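Local coordinates for protein cocosin 1 acidic chain (Cocos nucifera, PDB 5WPW) that serves as an 11S seed storage globulin of coconut, a hexameric nutrient reservoir and potential food allergen, at residues Q67-V72 with Y127-N132. The protein carries 2 engineered substitutions. Sequence-based numbering, arbitrary orientation.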
loop_
_atom_site.group_PDB
_atom_site.type_symbol
_atom_site.label_atom_id
_atom_site.label_comp_id
_atom_site.label_asym_id
_atom_site.label_seq_id
_atom_site.Cartn_x
_atom_site.Cartn_y
_atom_site.Cartn_z
ATOM N N GLN A 67 -25.847 3.610 26.432
ATOM C CA GLN A 67 -26.289 4.501 27.490
ATOM C C GLN A 67 -25.114 4.792 28.410
ATOM O O GLN A 67 -24.272 3.919 28.618
ATOM C CB GLN A 67 -27.439 3.836 28.259
ATOM C CG GLN A 67 -28.110 4.689 29.331
ATOM C CD GLN A 67 -29.032 3.841 30.193
ATOM O OE1 GLN A 67 -30.186 3.606 29.835
ATOM N NE2 GLN A 67 -28.516 3.351 31.308
ATOM N N GLY A 68 -25.057 6.011 28.956
ATOM C CA GLY A 68 -24.134 6.325 30.031
ATOM C C GLY A 68 -22.915 7.081 29.552
ATOM O O GLY A 68 -22.733 7.365 28.366
ATOM N N ARG A 69 -22.054 7.403 30.516
ATOM C CA ARG A 69 -20.772 8.009 30.216
ATOM C C ARG A 69 -19.734 7.475 31.189
ATOM O O ARG A 69 -20.063 6.926 32.248
ATOM C CB ARG A 69 -20.830 9.535 30.264
ATOM C CG ARG A 69 -21.158 10.107 31.625
ATOM C CD ARG A 69 -21.023 11.614 31.603
ATOM N NE ARG A 69 -19.681 12.063 31.983
ATOM C CZ ARG A 69 -19.359 12.507 33.196
ATOM N NH1 ARG A 69 -20.280 12.551 34.152
ATOM N NH2 ARG A 69 -18.117 12.899 33.458
ATOM N N GLY A 70 -18.473 7.621 30.807
ATOM C CA GLY A 70 -17.404 7.127 31.648
ATOM C C GLY A 70 -16.031 7.290 31.029
ATOM O O GLY A 70 -15.807 8.124 30.151
ATOM N N ILE A 71 -15.114 6.476 31.527
ATOM C CA ILE A 71 -13.698 6.557 31.211
ATOM C C ILE A 71 -13.276 5.195 30.703
ATOM O O ILE A 71 -13.633 4.172 31.300
ATOM C CB ILE A 71 -12.856 6.944 32.449
ATOM C CG1 ILE A 71 -13.136 8.378 32.882
ATOM C CG2 ILE A 71 -11.369 6.771 32.162
ATOM C CD1 ILE A 71 -12.070 8.915 33.804
ATOM N N VAL A 72 -12.508 5.171 29.619
ATOM C CA VAL A 72 -11.977 3.925 29.086
ATOM C C VAL A 72 -10.458 4.015 29.019
ATOM O O VAL A 72 -9.892 5.066 28.697
ATOM C CB VAL A 72 -12.564 3.604 27.697
ATOM C CG1 VAL A 72 -11.611 2.760 26.927
ATOM C CG2 VAL A 72 -13.874 2.870 27.845
ATOM N N TYR A 127 -14.560 2.442 33.227
ATOM C CA TYR A 127 -15.080 2.924 34.512
ATOM C C TYR A 127 -16.253 3.877 34.292
ATOM O O TYR A 127 -16.160 4.826 33.500
ATOM C CB TYR A 127 -13.980 3.607 35.322
ATOM C CG TYR A 127 -14.461 4.292 36.611
ATOM C CD1 TYR A 127 -14.840 3.544 37.725
ATOM C CD2 TYR A 127 -14.522 5.684 36.704
ATOM C CE1 TYR A 127 -15.280 4.178 38.925
ATOM C CE2 TYR A 127 -14.968 6.333 37.891
ATOM C CZ TYR A 127 -15.337 5.572 38.990
ATOM O OH TYR A 127 -15.763 6.209 40.165
ATOM N N ASN A 128 -17.341 3.647 35.029
ATOM C CA ASN A 128 -18.545 4.476 34.960
ATOM C C ASN A 128 -18.457 5.575 36.009
ATOM O O ASN A 128 -18.639 5.313 37.196
ATOM C CB ASN A 128 -19.787 3.612 35.176
ATOM C CG ASN A 128 -21.088 4.408 35.103
ATOM O OD1 ASN A 128 -21.092 5.621 34.852
ATOM N ND2 ASN A 128 -22.192 3.718 35.295
ATOM N N ASN A 129 -18.195 6.806 35.577
ATOM C CA ASN A 129 -18.088 7.928 36.497
ATOM C C ASN A 129 -19.301 8.848 36.461
ATOM O O ASN A 129 -19.245 9.952 37.006
ATOM C CB ASN A 129 -16.826 8.734 36.208
ATOM C CG ASN A 129 -16.846 9.360 34.841
ATOM O OD1 ASN A 129 -17.768 9.157 34.047
ATOM N ND2 ASN A 129 -15.824 10.120 34.551
ATOM N N GLY A 130 -20.376 8.435 35.803
ATOM C CA GLY A 130 -21.631 9.152 35.840
ATOM C C GLY A 130 -22.516 8.574 36.918
ATOM O O GLY A 130 -22.102 7.736 37.720
ATOM N N GLU A 131 -23.770 9.011 36.925
ATOM C CA GLU A 131 -24.705 8.494 37.913
ATOM C C GLU A 131 -25.764 7.582 37.319
ATOM O O GLU A 131 -26.542 6.987 38.074
ATOM C CB GLU A 131 -25.380 9.639 38.677
ATOM C CG GLU A 131 -25.677 9.276 40.128
ATOM C CD GLU A 131 -24.436 9.281 41.018
ATOM O OE1 GLU A 131 -24.196 8.268 41.714
ATOM O OE2 GLU A 131 -23.705 10.304 41.032
ATOM N N ASN A 132 -25.810 7.451 36.010
ATOM C CA ASN A 132 -26.670 6.470 35.387
ATOM C C ASN A 132 -25.846 5.257 34.957
ATOM O O ASN A 132 -24.634 5.370 34.744
ATOM C CB ASN A 132 -27.382 7.085 34.178
ATOM C CG ASN A 132 -26.435 7.385 33.023
ATOM O OD1 ASN A 132 -26.484 6.721 31.990
ATOM N ND2 ASN A 132 -25.564 8.387 33.195
HETATM O O HOH W 1 -22.757 7.075 33.211
#
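N128 holds its CG anti to the backbone N (chi1 -179°), which lays its amide along the chain that follows, whereas N129 and R69 both put CG in the crowded position between N and carbonyl carbon, and their side chains cross at about a right angle. The N128 amide works at both ends. Its OD1 accepts from G130 N at 3.1 Å, closing an Asx turn, and also accepts a hydrogen bond from a water that in turn accepts from R69 N and has further acceptors within reach. Its ND2 gives a fairly straight bond to N132 O, 3.0 Å away, with a second acceptor in I46 O. A short side chain carrying both donor and acceptor suits this buried bend.

In the first cupin domain, strand 124-127 runs antiparallel to strand 70-74, and the turn lies where the chain leaves it for strand 134-140 of the other sheet. I71 and Y127 form a hydrogen-bonded pair: I71 N to Y127 O and Y127 N to I71 O, both 2.8 Å. The backbones come closest at G70 and N128, then separate enough for the water to sit between them. G70 CA comes within 3.2 Å of Y127 O, and a CB at G70 would clash with that oxygen; G68 has a positive phi, a conformation in which a CB would collide with the carbonyl oxygen before it, so glycine fits both places.

The R69 guanidinium, reached by a bend at chi3 (-91°), has the end of the N129 amide over the centre of one face, the planes inclined by 41°. I71 lays its CG1 branch across that same amide; among its other neighbours are V107, W125 and V221, as befits a buried aliphatic residue.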